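Local coordinates for protein glycoside Hydrolase (PDB 5TA0) that probably hydrolyses agarose within a gut bacterial pathway for this polysaccharide, and is captured here as a variant bound to agaro-oligosaccharide, at residues A[276-281]-A[305-310]; A[336-341]-A[407-412]; A[423-428]-A[519-524]. All blocks are in the same frame, centred on the assembly; numbering follows the deposited sequence.

Three contacts, met one after another along the chain, illustrate how a multidomain glycoside hydrolase is joined from within outward. Interaction 1 lies in the alpha/beta barrel, pairing strand 277-285 with helix 298-315. Interaction 2 brings together the starts of helices 340-358 and 411-416, at the border with strand 487-495 of the nine-stranded sheet. From helix 411-416 the chain passes into strand 423-429 of that sheet, whose partner in interaction 3 is the segment leading into strand 523-538. The centres lie about 32 Å (1 and 2), 29 Å (1 and 3) and 36 Å (2 and 3) apart, and none touch. Strand 523-538 also covers helix 298-315, linking the barrel to the beta domains.

Interaction 1. Residues A[276-281]-A[305-310]; sequences DFFTIH and DMIEQY. With EDO (1,2-ethanediol), chain L.
Ile307 of helix 298-315 is the one helix residue here that meets the strand, and its two branches divide the work. Its CG2 methyl lies 3.9 Å from Phe278 CD2, approaching the ring obliquely as the two side chains slide past each other in opposite directions. Its CD1 reaches Ile280 CD1 at 4.3 Å, a looser methyl-to-methyl contact. The torsions of Ile307 account for both arms: chi1 at -66° sets CG1 anti to the carbonyl carbon and CG2 anti to the backbone N, and an extended chi2 (171°) carries CD1 onward to Ile280. All three residues are buried and the contact is purely apolar.

The next shell surrounds each partner. Phe252 adds to the cover over Ile307, while Lys319 and Leu321 touch the Phe278 side chain, and the Phe278 backbone is hydrogen-bonded to Pro320 and Met322 at the adjoining strand. Between the two contact residues, Thr279 turns away from the helix and its OG1 is hydrogen-bonded to Glu199. Glu308 also leaves the contact, pairing with Arg360 and with Lys529, the latter on strand 523-538.

At the strand's beginning, Asp276 OD1 takes hydrogen bonds from both hydroxyls of an ethanediol, probably a solvent additive: O1 at 2.7 Å and O2 at 3.1 Å. Its OD2 is engaged by Lys234.

A strand with one side toward the interior and the other against the helix that follows it, before the chain returns in the parallel strand 321-326, is the beta-alpha-beta crossover of an alpha/beta barrel.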
# COMPACT_ATOMS: atom_id res chain seq x y z
N ASP A 276 -8.39 14.86 2.54
CA ASP A 276 -9.15 13.76 3.20
C ASP A 276 -8.33 12.52 3.44
O ASP A 276 -8.64 11.73 4.33
CB ASP A 276 -10.40 13.43 2.39
CG ASP A 276 -11.29 14.64 2.23
OD1 ASP A 276 -11.88 15.09 3.26
OD2 ASP A 276 -11.37 15.19 1.14
N PHE A 277 -7.32 12.29 2.60
CA PHE A 277 -6.46 11.12 2.75
C PHE A 277 -5.08 11.47 2.20
O PHE A 277 -4.94 12.43 1.42
CB PHE A 277 -7.06 9.87 2.04
CG PHE A 277 -7.20 9.99 0.56
CD1 PHE A 277 -8.32 10.61 -0.01
CD2 PHE A 277 -6.22 9.50 -0.30
CE1 PHE A 277 -8.46 10.72 -1.39
CE2 PHE A 277 -6.36 9.62 -1.66
CZ PHE A 277 -7.47 10.23 -2.21
N PHE A 278 -4.09 10.73 2.68
CA PHE A 278 -2.72 10.79 2.16
C PHE A 278 -2.52 9.62 1.24
O PHE A 278 -3.14 8.57 1.43
CB PHE A 278 -1.72 10.79 3.30
CG PHE A 278 -1.67 12.08 4.09
CD1 PHE A 278 -2.13 13.30 3.57
CD2 PHE A 278 -1.18 12.09 5.40
CE1 PHE A 278 -2.04 14.47 4.32
CE2 PHE A 278 -1.10 13.25 6.12
CZ PHE A 278 -1.53 14.45 5.60
N THR A 279 -1.66 9.78 0.24
CA THR A 279 -1.42 8.72 -0.72
C THR A 279 0.05 8.69 -1.15
O THR A 279 0.66 9.77 -1.40
CB THR A 279 -2.40 8.81 -1.92
OG1 THR A 279 -2.05 7.78 -2.86
CG2 THR A 279 -2.37 10.15 -2.59
N ILE A 280 0.60 7.47 -1.19
CA ILE A 280 1.98 7.21 -1.57
C ILE A 280 2.04 5.97 -2.44
O ILE A 280 1.10 5.18 -2.48
CB ILE A 280 2.90 7.05 -0.36
CG1 ILE A 280 2.50 5.85 0.52
CG2 ILE A 280 2.95 8.33 0.46
CD1 ILE A 280 3.40 5.61 1.72
N HIS A 281 3.16 5.80 -3.13
CA HIS A 281 3.53 4.57 -3.80
C HIS A 281 4.69 3.92 -3.11
O HIS A 281 5.57 4.60 -2.62
CB HIS A 281 3.85 4.87 -5.26
CG HIS A 281 2.66 5.36 -6.02
ND1 HIS A 281 2.74 5.89 -7.29
CD2 HIS A 281 1.34 5.39 -5.68
CE1 HIS A 281 1.53 6.22 -7.71
NE2 HIS A 281 0.67 5.91 -6.76
N ASP A 305 5.21 4.97 9.89
CA ASP A 305 5.24 5.55 11.25
C ASP A 305 5.56 7.04 11.25
O ASP A 305 5.01 7.78 12.07
CB ASP A 305 6.23 4.81 12.17
CG ASP A 305 5.68 3.50 12.75
OD1 ASP A 305 4.58 3.06 12.36
OD2 ASP A 305 6.39 2.90 13.59
N MET A 306 6.43 7.50 10.37
CA MET A 306 6.79 8.89 10.36
C MET A 306 5.66 9.78 9.86
O MET A 306 5.39 10.83 10.44
CB MET A 306 8.05 9.08 9.51
CG MET A 306 8.75 10.39 9.78
SD MET A 306 10.49 10.37 9.30
CE MET A 306 11.08 11.82 10.17
N ILE A 307 4.97 9.33 8.81
CA ILE A 307 3.78 10.06 8.34
C ILE A 307 2.76 10.16 9.49
O ILE A 307 2.25 11.24 9.79
CB ILE A 307 3.15 9.40 7.11
CG1 ILE A 307 4.10 9.50 5.90
CG2 ILE A 307 1.83 10.04 6.78
CD1 ILE A 307 3.62 8.68 4.71
N GLU A 308 2.48 9.04 10.15
CA GLU A 308 1.48 9.04 11.23
C GLU A 308 1.91 9.92 12.40
O GLU A 308 1.10 10.70 12.90
CB GLU A 308 1.24 7.63 11.74
CG GLU A 308 0.55 6.73 10.74
CD GLU A 308 0.49 5.27 11.18
OE1 GLU A 308 0.04 4.43 10.34
OE2 GLU A 308 0.94 4.92 12.30
N GLN A 309 3.17 9.78 12.83
CA GLN A 309 3.62 10.53 14.00
C GLN A 309 3.63 12.03 13.76
O GLN A 309 3.20 12.80 14.63
CB GLN A 309 5.01 10.06 14.43
CG GLN A 309 5.67 10.88 15.55
CD GLN A 309 5.01 10.68 16.90
OE1 GLN A 309 5.25 9.70 17.58
NE2 GLN A 309 4.19 11.63 17.28
N TYR A 310 4.11 12.46 12.59
CA TYR A 310 4.13 13.90 12.31
C TYR A 310 2.72 14.44 12.08
O TYR A 310 2.40 15.57 12.50
CB TYR A 310 5.12 14.31 11.22
CG TYR A 310 5.24 15.80 11.15
CD1 TYR A 310 4.74 16.52 10.06
CD2 TYR A 310 5.73 16.52 12.22
CE1 TYR A 310 4.79 17.90 10.03
CE2 TYR A 310 5.81 17.89 12.20
CZ TYR A 310 5.33 18.58 11.11
OH TYR A 310 5.38 19.96 11.09
C1 EDO L . -11.36 18.56 4.83
O1 EDO L . -12.01 17.76 3.84
C2 EDO L . -10.14 17.80 5.33
O2 EDO L . -10.46 16.43 5.61

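Interaction 2. Residues A[336-341]-A[407-412]; sequences KPWSPY and YSELIK
Trp338 and Pro340 meet Ser408 and Glu409 where two helices begin, so the contact pairs helix starts: Ser339 is the N-cap of helix 340-358, and Ser408 opens a type I beta turn leading into helix 411-416.

The direct contacts are van der Waals in kind. Glu409 contributes its aliphatic part, with CG 3.9 Å from Pro340 CB. The same CG lies at the edge of the Trp338 ring, near its plane, 4.3 Å from CZ2. Ser408 contributes CB, 4.0 Å from Trp338 NE1 and oblique to the ring. Trp338 extends to these partners because its CG is anti to the backbone N (chi1 171°), and the fold of its own chain places Pro340 N over one ring face, toward the rim.

Hydrogen bonds hold the two beginnings together through a shared acceptor. Asp343, in the first turn of helix 340-358, receives both Trp338 NE1 and the backbone N of Glu409 on OD2, so a single carboxylate oxygen bridges the segments. Capping is the second polar theme. Ser339 OG bonds to Arg342 N, whereas Ser408 OG accepts from Leu410 N at 3.1 Å, with an N-H...O angle of 152°, and is also bonded to Arg390 O. Pro488 of strand 487-495 touches both Pro340 and Glu409, setting the contact against the neighbouring sheet.

Charge enters through Glu409, whose chain bends at chi2 (-56°) and swings the carboxylate back over its own turn instead of onward past Pro340. There Lys412 NZ forms a salt bridge with Glu409 OE1 at 2.7 Å, meeting that oxygen nearly along its C-O axis.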
# COMPACT_ATOMS: atom_id res chain seq x y z
N LYS A 336 13.69 -6.30 -20.78
CA LYS A 336 13.56 -7.67 -21.24
C LYS A 336 12.09 -7.96 -21.54
O LYS A 336 11.20 -7.27 -21.02
CB LYS A 336 14.05 -8.63 -20.17
CG LYS A 336 15.56 -8.67 -20.01
CD LYS A 336 15.93 -9.36 -18.71
CE LYS A 336 17.30 -10.01 -18.74
NZ LYS A 336 17.22 -11.24 -17.91
N PRO A 337 11.82 -8.99 -22.35
CA PRO A 337 10.45 -9.42 -22.56
C PRO A 337 9.90 -10.04 -21.27
O PRO A 337 10.62 -10.20 -20.28
CB PRO A 337 10.57 -10.46 -23.68
CG PRO A 337 11.96 -10.99 -23.53
CD PRO A 337 12.79 -9.85 -23.08
N TRP A 338 8.62 -10.39 -21.29
CA TRP A 338 7.98 -11.02 -20.14
C TRP A 338 8.70 -12.29 -19.71
O TRP A 338 9.21 -13.04 -20.55
CB TRP A 338 6.50 -11.29 -20.45
CG TRP A 338 5.82 -12.11 -19.41
CD1 TRP A 338 5.29 -11.68 -18.22
CD2 TRP A 338 5.64 -13.53 -19.45
NE1 TRP A 338 4.80 -12.75 -17.52
CE2 TRP A 338 5.00 -13.90 -18.25
CE3 TRP A 338 5.99 -14.53 -20.38
CZ2 TRP A 338 4.68 -15.23 -17.96
CZ3 TRP A 338 5.65 -15.83 -20.10
CH2 TRP A 338 5.00 -16.18 -18.90
N SER A 339 8.73 -12.55 -18.41
CA SER A 339 9.09 -13.87 -17.91
C SER A 339 8.32 -14.22 -16.65
O SER A 339 7.94 -13.33 -15.88
CB SER A 339 10.58 -13.98 -17.60
OG SER A 339 10.96 -13.11 -16.56
N PRO A 340 8.16 -15.51 -16.38
CA PRO A 340 7.61 -15.91 -15.11
C PRO A 340 8.43 -15.39 -13.93
O PRO A 340 7.86 -14.99 -12.90
CB PRO A 340 7.64 -17.44 -15.17
CG PRO A 340 7.48 -17.74 -16.64
CD PRO A 340 8.26 -16.66 -17.32
N TYR A 341 9.76 -15.36 -14.06
CA TYR A 341 10.61 -14.87 -12.99
C TYR A 341 10.34 -13.39 -12.66
O TYR A 341 10.28 -12.99 -11.47
CB TYR A 341 12.09 -15.07 -13.31
CG TYR A 341 13.00 -14.60 -12.23
CD1 TYR A 341 13.05 -15.26 -11.00
CD2 TYR A 341 13.82 -13.50 -12.41
CE1 TYR A 341 13.89 -14.83 -9.99
CE2 TYR A 341 14.66 -13.06 -11.40
CZ TYR A 341 14.70 -13.72 -10.19
OH TYR A 341 15.55 -13.26 -9.21
N TYR A 407 -3.51 -15.79 -18.71
CA TYR A 407 -3.00 -15.19 -17.46
C TYR A 407 -1.49 -15.21 -17.43
O TYR A 407 -0.85 -16.20 -17.82
CB TYR A 407 -3.53 -15.90 -16.23
CG TYR A 407 -4.99 -15.66 -15.93
CD1 TYR A 407 -5.48 -14.36 -15.77
CD2 TYR A 407 -5.86 -16.71 -15.73
CE1 TYR A 407 -6.81 -14.13 -15.47
CE2 TYR A 407 -7.20 -16.50 -15.44
CZ TYR A 407 -7.68 -15.20 -15.30
OH TYR A 407 -9.01 -14.95 -15.00
N SER A 408 -0.90 -14.11 -16.96
CA SER A 408 0.48 -14.08 -16.53
C SER A 408 0.60 -14.83 -15.21
O SER A 408 -0.41 -15.33 -14.68
CB SER A 408 0.96 -12.65 -16.36
OG SER A 408 0.40 -12.10 -15.16
N GLU A 409 1.79 -14.86 -14.61
CA GLU A 409 1.92 -15.51 -13.32
C GLU A 409 1.34 -14.66 -12.19
O GLU A 409 1.17 -15.18 -11.09
CB GLU A 409 3.37 -15.88 -13.01
CG GLU A 409 3.98 -16.83 -14.05
CD GLU A 409 3.16 -18.08 -14.20
OE1 GLU A 409 2.91 -18.75 -13.19
OE2 GLU A 409 2.66 -18.37 -15.32
N LEU A 410 0.98 -13.40 -12.46
CA LEU A 410 0.38 -12.58 -11.40
C LEU A 410 -0.98 -13.11 -10.95
O LEU A 410 -1.41 -12.81 -9.82
CB LEU A 410 0.30 -11.12 -11.84
CG LEU A 410 1.63 -10.45 -12.24
CD1 LEU A 410 1.45 -8.99 -12.60
CD2 LEU A 410 2.71 -10.59 -11.18
N ILE A 411 -1.63 -13.95 -11.75
CA ILE A 411 -2.88 -14.58 -11.31
C ILE A 411 -2.67 -15.42 -10.05
O ILE A 411 -3.61 -15.62 -9.26
CB ILE A 411 -3.55 -15.41 -12.44
CG1 ILE A 411 -5.01 -15.74 -12.11
CG2 ILE A 411 -2.80 -16.72 -12.73
CD1 ILE A 411 -5.92 -14.56 -11.89
N LYS A 412 -1.46 -15.91 -9.84
CA LYS A 412 -1.17 -16.74 -8.67
C LYS A 412 -1.41 -16.00 -7.36
O LYS A 412 -1.73 -16.63 -6.36
CB LYS A 412 0.24 -17.33 -8.71
CG LYS A 412 0.38 -18.45 -9.73
CD LYS A 412 1.80 -18.94 -9.85
CE LYS A 412 1.90 -20.32 -10.47
NZ LYS A 412 1.34 -20.43 -11.82

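Interaction 3. Residues A[423-428]-A[519-524]; sequences TRVETN and VKINET. With EDO (1,2-ethanediol), chain R; SO4 (sulfate ion), chain D.
Ile521 has chi1 at -60° and chi2 at 178°, an extended course that carries CD1 out to strand 423-429, where Thr423 and Val425 project from the same side of the strand. Thr423, with chi1 at -63°, has CG2 anti to the backbone N; the methyl rather than the hydroxyl thereby faces the isoleucine, with Thr423 CG2 to Ile521 CD1 at 3.8 Å. Val425 offers its CG1, 3.9 Å from the same Ile521 CD1. One terminal methyl thus touches two neighbours spaced two residues apart, and both pairs of side chains cross obliquely. The contact is small and wholly apolar.

Around it, Leu29, Ala438 and Val440 pack on Val425, and Lys34 lies beside both Thr423 and Ile521. Arg424, between the two contact residues, points away and pairs with Asp437.

Past Ile521 the surface is polar. The O1 hydroxyl of an ethanediol, probably from the crystallisation liquor, lies 3.1 Å from both Glu523 O and Thr524 OG1; its single proton can serve one of them at a time. Ile521 CG2 borders the same oxygen. Thr524 OG1 also lies 2.9 Å from sulfate O3; the sulfate is bonded as well to Lys34 NZ and Lys36 NZ, whose charges would favour an anion here.

Strands 25-30 and 423-429 are neighbours in the nine-stranded sheet, while 34-37 and 523-538 pair in a separate five-stranded one. Ile521 sits in the link between these sheets and packs back on the first: an apolar contact at a sheet junction, in keeping with the beta-sandwich family assigned to this region.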
# COMPACT_ATOMS: atom_id res chain seq x y z
N THR A 423 -13.36 -12.77 10.37
CA THR A 423 -13.00 -12.01 11.57
C THR A 423 -11.54 -12.29 11.90
O THR A 423 -11.11 -13.46 11.97
CB THR A 423 -13.89 -12.42 12.76
OG1 THR A 423 -15.25 -12.09 12.45
CG2 THR A 423 -13.46 -11.77 14.03
N ARG A 424 -10.75 -11.23 12.08
CA ARG A 424 -9.34 -11.38 12.39
C ARG A 424 -9.16 -11.99 13.77
O ARG A 424 -9.84 -11.57 14.72
CB ARG A 424 -8.65 -10.03 12.34
CG ARG A 424 -7.13 -10.08 12.29
CD ARG A 424 -6.55 -8.68 12.19
NE ARG A 424 -5.10 -8.69 12.11
CZ ARG A 424 -4.33 -7.66 12.44
NH1 ARG A 424 -4.87 -6.53 12.90
NH2 ARG A 424 -3.01 -7.77 12.36
N VAL A 425 -8.21 -12.91 13.88
CA VAL A 425 -7.89 -13.54 15.15
C VAL A 425 -6.41 -13.45 15.41
O VAL A 425 -5.59 -13.26 14.49
CB VAL A 425 -8.42 -15.00 15.27
CG1 VAL A 425 -9.93 -14.99 15.28
CG2 VAL A 425 -7.86 -15.88 14.15
N GLU A 426 -6.04 -13.59 16.67
CA GLU A 426 -4.66 -13.43 17.08
C GLU A 426 -3.72 -14.50 16.55
O GLU A 426 -4.02 -15.70 16.63
CB GLU A 426 -4.55 -13.40 18.59
CG GLU A 426 -3.15 -13.02 19.02
CD GLU A 426 -2.77 -13.42 20.41
OE1 GLU A 426 -3.47 -14.20 21.08
OE2 GLU A 426 -1.71 -12.91 20.82
N THR A 427 -2.56 -14.06 16.07
CA THR A 427 -1.45 -14.94 15.74
C THR A 427 -0.19 -14.38 16.37
O THR A 427 -0.08 -13.18 16.57
CB THR A 427 -1.22 -15.08 14.23
OG1 THR A 427 -0.96 -13.79 13.65
CG2 THR A 427 -2.41 -15.73 13.57
N ASN A 428 0.80 -15.25 16.58
CA ASN A 428 2.13 -14.89 17.14
C ASN A 428 3.20 -15.69 16.42
O ASN A 428 3.04 -16.90 16.31
CB ASN A 428 2.22 -15.27 18.62
CG ASN A 428 1.17 -14.60 19.47
OD1 ASN A 428 1.15 -13.38 19.61
ND2 ASN A 428 0.29 -15.39 20.06
N VAL A 519 -16.46 -21.90 14.05
CA VAL A 519 -15.48 -21.65 15.09
C VAL A 519 -16.02 -20.59 16.05
O VAL A 519 -16.49 -19.56 15.62
CB VAL A 519 -14.14 -21.17 14.45
CG1 VAL A 519 -13.16 -20.66 15.50
CG2 VAL A 519 -13.55 -22.31 13.64
N LYS A 520 -15.88 -20.85 17.35
CA LYS A 520 -16.37 -19.95 18.40
C LYS A 520 -15.27 -18.96 18.78
O LYS A 520 -14.20 -19.36 19.21
CB LYS A 520 -16.80 -20.76 19.63
N ILE A 521 -15.58 -17.68 18.63
CA ILE A 521 -14.65 -16.61 19.00
C ILE A 521 -15.20 -16.02 20.28
O ILE A 521 -16.27 -15.42 20.24
CB ILE A 521 -14.52 -15.55 17.87
CG1 ILE A 521 -14.00 -16.23 16.58
CG2 ILE A 521 -13.60 -14.42 18.32
CD1 ILE A 521 -13.86 -15.30 15.38
N ASN A 522 -14.47 -16.20 21.38
CA ASN A 522 -14.99 -15.86 22.72
C ASN A 522 -14.10 -14.96 23.56
O ASN A 522 -14.40 -14.74 24.73
CB ASN A 522 -15.31 -17.16 23.49
CG ASN A 522 -14.13 -18.12 23.58
OD1 ASN A 522 -12.97 -17.76 23.41
ND2 ASN A 522 -14.45 -19.39 23.84
N GLU A 523 -13.00 -14.46 22.98
CA GLU A 523 -12.12 -13.51 23.66
C GLU A 523 -11.77 -12.43 22.63
O GLU A 523 -11.94 -12.62 21.43
CB GLU A 523 -10.86 -14.17 24.18
CG GLU A 523 -11.09 -15.32 25.16
CD GLU A 523 -11.65 -14.89 26.49
OE1 GLU A 523 -11.79 -13.69 26.79
OE2 GLU A 523 -11.95 -15.81 27.30
N THR A 524 -11.29 -11.31 23.15
CA THR A 524 -10.83 -10.19 22.34
C THR A 524 -9.45 -9.71 22.78
O THR A 524 -9.18 -9.50 23.97
CB THR A 524 -11.82 -9.02 22.43
OG1 THR A 524 -13.07 -9.44 21.91
CG2 THR A 524 -11.36 -7.81 21.61
C1 EDO R . -15.50 -12.10 21.73
O1 EDO R . -14.74 -11.71 20.58
C2 EDO R . -16.65 -11.11 21.94
O2 EDO R . -16.66 -10.68 23.30
S SO4 D . -15.59 -6.79 21.87
O1 SO4 D . -16.96 -6.98 22.37
O2 SO4 D . -14.63 -6.94 22.97
O3 SO4 D . -15.31 -7.87 20.92
O4 SO4 D . -15.56 -5.47 21.28